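Annexin B22 (Schistosoma mansoni, PDB 4MDU) binds acidic phospholipid membranes in a calcium-dependent manner, aggregates liposomes in the presence of calcium, and takes part in worm reproduction and host-parasite interaction. Local coordinates at residues I11-I16 against S320-Q325. Sequence-based numbering, arbitrary orientation.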
ATOM      1  N   ILE B  11       2.486   9.487 -33.305  1.00 54.96           N
ATOM      2  CA  ILE B  11       1.433   8.632 -33.845  1.00 54.94           C
ATOM      3  C   ILE B  11       1.085   7.455 -32.947  1.00 51.82           C
ATOM      4  O   ILE B  11      -0.072   7.018 -32.908  1.00 55.39           O
ATOM      5  CB  ILE B  11       1.773   8.098 -35.253  1.00 56.36           C
ATOM      6  CG1 ILE B  11       1.914   9.250 -36.251  1.00 57.18           C
ATOM      7  CG2 ILE B  11       0.689   7.148 -35.727  1.00 55.71           C
ATOM      8  CD1 ILE B  11       3.238   9.984 -36.174  1.00 56.63           C
ATOM      9  N   THR B  12       2.073   6.944 -32.223  1.00 39.57           N
ATOM     10  CA  THR B  12       1.833   5.812 -31.335  1.00 45.81           C
ATOM     11  C   THR B  12       2.545   5.934 -29.996  1.00 46.71           C
ATOM     12  O   THR B  12       3.399   6.798 -29.799  1.00 53.28           O
ATOM     13  CB  THR B  12       2.280   4.487 -31.970  1.00 46.93           C
ATOM     14  OG1 THR B  12       3.713   4.460 -32.074  1.00 44.80           O
ATOM     15  CG2 THR B  12       1.666   4.312 -33.344  1.00 46.39           C
ATOM     16  N   ARG B  13       2.170   5.059 -29.073  1.00 42.48           N
ATOM     17  CA  ARG B  13       2.972   4.818 -27.889  1.00 40.22           C
ATOM     18  C   ARG B  13       4.248   4.183 -28.407  1.00 33.45           C
ATOM     19  O   ARG B  13       4.274   3.636 -29.509  1.00 34.63           O
ATOM     20  CB  ARG B  13       2.258   3.849 -26.950  1.00 33.89           C
ATOM     21  CG  ARG B  13       0.966   4.397 -26.338  1.00 36.07           C
ATOM     22  CD  ARG B  13       1.266   5.517 -25.368  1.00 26.71           C
ATOM     23  NE  ARG B  13       2.302   5.130 -24.406  1.00 25.36           N
ATOM     24  CZ  ARG B  13       2.075   4.852 -23.124  1.00 27.15           C
ATOM     25  NH1 ARG B  13       0.833   4.903 -22.632  1.00 23.18           N
ATOM     26  NH2 ARG B  13       3.087   4.517 -22.329  1.00 24.73           N
ATOM     27  N   SER B  14       5.304   4.236 -27.618  1.00 36.12           N
ATOM     28  CA  SER B  14       6.593   3.764 -28.095  1.00 39.91           C
ATOM     29  C   SER B  14       6.550   2.264 -28.393  1.00 34.73           C
ATOM     30  O   SER B  14       5.960   1.504 -27.627  1.00 26.96           O
ATOM     31  CB  SER B  14       7.673   4.068 -27.062  1.00 34.28           C
ATOM     32  OG  SER B  14       8.594   2.990 -27.016  1.00 48.05           O
ATOM     33  N   LEU B  15       7.198   1.837 -29.480  1.00 34.12           N
ATOM     34  CA  LEU B  15       7.193   0.424 -29.883  1.00 32.42           C
ATOM     35  C   LEU B  15       7.826  -0.500 -28.852  1.00 35.21           C
ATOM     36  O   LEU B  15       7.639  -1.721 -28.887  1.00 36.06           O
ATOM     37  CB  LEU B  15       7.890   0.223 -31.226  1.00 39.16           C
ATOM     38  CG  LEU B  15       6.990  -0.335 -32.322  1.00 42.68           C
ATOM     39  CD1 LEU B  15       5.964   0.729 -32.699  1.00 40.21           C
ATOM     40  CD2 LEU B  15       7.822  -0.740 -33.529  1.00 51.13           C
ATOM     41  N   ILE B  16       8.581   0.078 -27.931  1.00 29.87           N
ATOM     42  CA  ILE B  16       9.195  -0.726 -26.898  1.00 28.31           C
ATOM     43  C   ILE B  16       8.153  -1.492 -26.051  1.00 30.16           C
ATOM     44  O   ILE B  16       8.471  -2.532 -25.468  1.00 30.64           O
ATOM     45  CB  ILE B  16      10.088   0.135 -26.008  1.00 29.00           C
ATOM     46  CG1 ILE B  16      11.125  -0.740 -25.310  1.00 29.46           C
ATOM     47  CG2 ILE B  16       9.241   0.917 -25.015  1.00 31.83           C
ATOM     48  CD1 ILE B  16      12.424  -0.023 -25.046  1.00 33.60           C
ATOM     49  N   SER B 320      -5.685   0.491 -24.205  1.00 24.08           N
ATOM     50  CA  SER B 320      -6.529   0.181 -25.343  1.00 27.09           C
ATOM     51  C   SER B 320      -5.735   0.135 -26.642  1.00 24.46           C
ATOM     52  O   SER B 320      -5.988  -0.707 -27.502  1.00 25.61           O
ATOM     53  CB  SER B 320      -7.679   1.188 -25.445  1.00 30.86           C
ATOM     54  OG  SER B 320      -7.209   2.494 -25.700  1.00 26.89           O
ATOM     55  N   GLU B 321      -4.780   1.046 -26.789  1.00 28.56           N
ATOM     56  CA  GLU B 321      -4.022   1.096 -28.024  1.00 32.99           C
ATOM     57  C   GLU B 321      -2.702   0.345 -27.902  1.00 32.39           C
ATOM     58  O   GLU B 321      -1.883   0.400 -28.807  1.00 31.30           O
ATOM     59  CB  GLU B 321      -3.829   2.539 -28.539  1.00 33.55           C
ATOM     60  CG  GLU B 321      -3.212   3.525 -27.563  1.00 33.88           C
ATOM     61  CD  GLU B 321      -3.154   4.946 -28.136  1.00 39.98           C
ATOM     62  OE1 GLU B 321      -4.178   5.666 -28.063  1.00 35.25           O
ATOM     63  OE2 GLU B 321      -2.090   5.337 -28.674  1.00 33.14           O
ATOM     64  N   ILE B 322      -2.517  -0.393 -26.811  1.00 26.53           N
ATOM     65  CA  ILE B 322      -1.289  -1.181 -26.666  1.00 23.99           C
ATOM     66  C   ILE B 322      -1.540  -2.675 -26.530  1.00 28.86           C
ATOM     67  O   ILE B 322      -1.207  -3.456 -27.422  1.00 22.74           O
ATOM     68  CB  ILE B 322      -0.422  -0.698 -25.485  1.00 26.30           C
ATOM     69  CG1 ILE B 322      -0.144   0.807 -25.628  1.00 25.95           C
ATOM     70  CG2 ILE B 322       0.906  -1.481 -25.442  1.00 24.13           C
ATOM     71  CD1 ILE B 322       0.445   1.431 -24.383  1.00 29.06           C
ATOM     72  N   ASP B 323      -2.143  -3.084 -25.420  1.00 27.36           N
ATOM     73  CA  ASP B 323      -2.193  -4.504 -25.130  1.00 26.80           C
ATOM     74  C   ASP B 323      -3.475  -4.919 -24.401  1.00 28.65           C
ATOM     75  O   ASP B 323      -3.523  -5.972 -23.777  1.00 27.70           O
ATOM     76  CB  ASP B 323      -0.972  -4.878 -24.284  1.00 14.69           C
ATOM     77  CG  ASP B 323      -0.751  -3.909 -23.150  1.00 23.37           C
ATOM     78  OD1 ASP B 323      -1.657  -3.066 -22.902  1.00 18.98           O
ATOM     79  OD2 ASP B 323       0.326  -3.965 -22.517  1.00 25.72           O
ATOM     80  N   LEU B 324      -4.499  -4.078 -24.463  1.00 30.20           N
ATOM     81  CA  LEU B 324      -5.700  -4.322 -23.675  1.00 30.03           C
ATOM     82  C   LEU B 324      -6.368  -5.699 -23.960  1.00 23.38           C
ATOM     83  O   LEU B 324      -6.774  -6.378 -23.041  1.00 23.81           O
ATOM     84  CB  LEU B 324      -6.693  -3.156 -23.797  1.00 17.97           C
ATOM     85  CG  LEU B 324      -8.000  -3.373 -23.018  1.00 23.45           C
ATOM     86  CD1 LEU B 324      -7.718  -3.627 -21.530  1.00 22.27           C
ATOM     87  CD2 LEU B 324      -8.931  -2.174 -23.192  1.00 29.58           C
ATOM     88  N   GLN B 325      -6.450  -6.116 -25.215  1.00 26.00           N
ATOM     89  CA  GLN B 325      -7.013  -7.431 -25.510  1.00 31.59           C
ATOM     90  C   GLN B 325      -6.308  -8.557 -24.750  1.00 34.13           C
ATOM     91  O   GLN B 325      -6.960  -9.457 -24.221  1.00 31.59           O
ATOM     92  CB  GLN B 325      -7.008  -7.731 -27.003  1.00 28.54           C
ATOM     93  CG  GLN B 325      -7.755  -9.015 -27.349  1.00 31.65           C
ATOM     94  CD  GLN B 325      -9.246  -8.911 -27.073  1.00 36.17           C
ATOM     95  OE1 GLN B 325      -9.831  -9.775 -26.413  1.00 32.47           O
ATOM     96  NE2 GLN B 325      -9.868  -7.848 -27.573  1.00 31.62           N
TER
HETATM   97  O   HOH W   1      -1.842   7.147 -30.392  1.00 31.97           O
HETATM   98  O   HOH W   2      -0.179   3.577 -29.514  1.00 32.00           O
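E321 OE2 is gripped by two waters that link it to the backbone of 11-16. One water donates a hydrogen bond to E321 OE2 and accepts one from R13 N at 2.8 Å. The other donates both to E321 OE2 and to I11 O, the latter at 3.1 Å. No direct hydrogen bond joins the segments, so this polar link runs wholly through water. The other carboxylate oxygen of E321, OE1, accepts from the backbone N of N68. The chain of E321 runs extended beyond CG (chi2 -176°), which carries the carboxylate out to the waters.

The direct contact is R13 on I322. R13 CG lies 3.6 Å from I322 CD1 and also touches I322 CG1. The arginine bends at chi2 (-68°) and chi3 (-50°). This folds the guanidinium back over the isoleucine, and I322 CD1 sits 3.8 Å above one face, near the rim. The charge of R13 is met by E142, in a salt bridge from NE to OE2. The same oxygen accepts from S14 N, just after the arginine. E321 OE2 is 6.1 Å from R13 NE, so any attraction there is probably a secondary one.

The contact is buried packing away from the calcium sites. It sets the N-terminal loop that precedes helix 38-48 against the turn between helices 311-320 and 324-335, in the predicted fourth annexin repeat of the all-helical annexin fold.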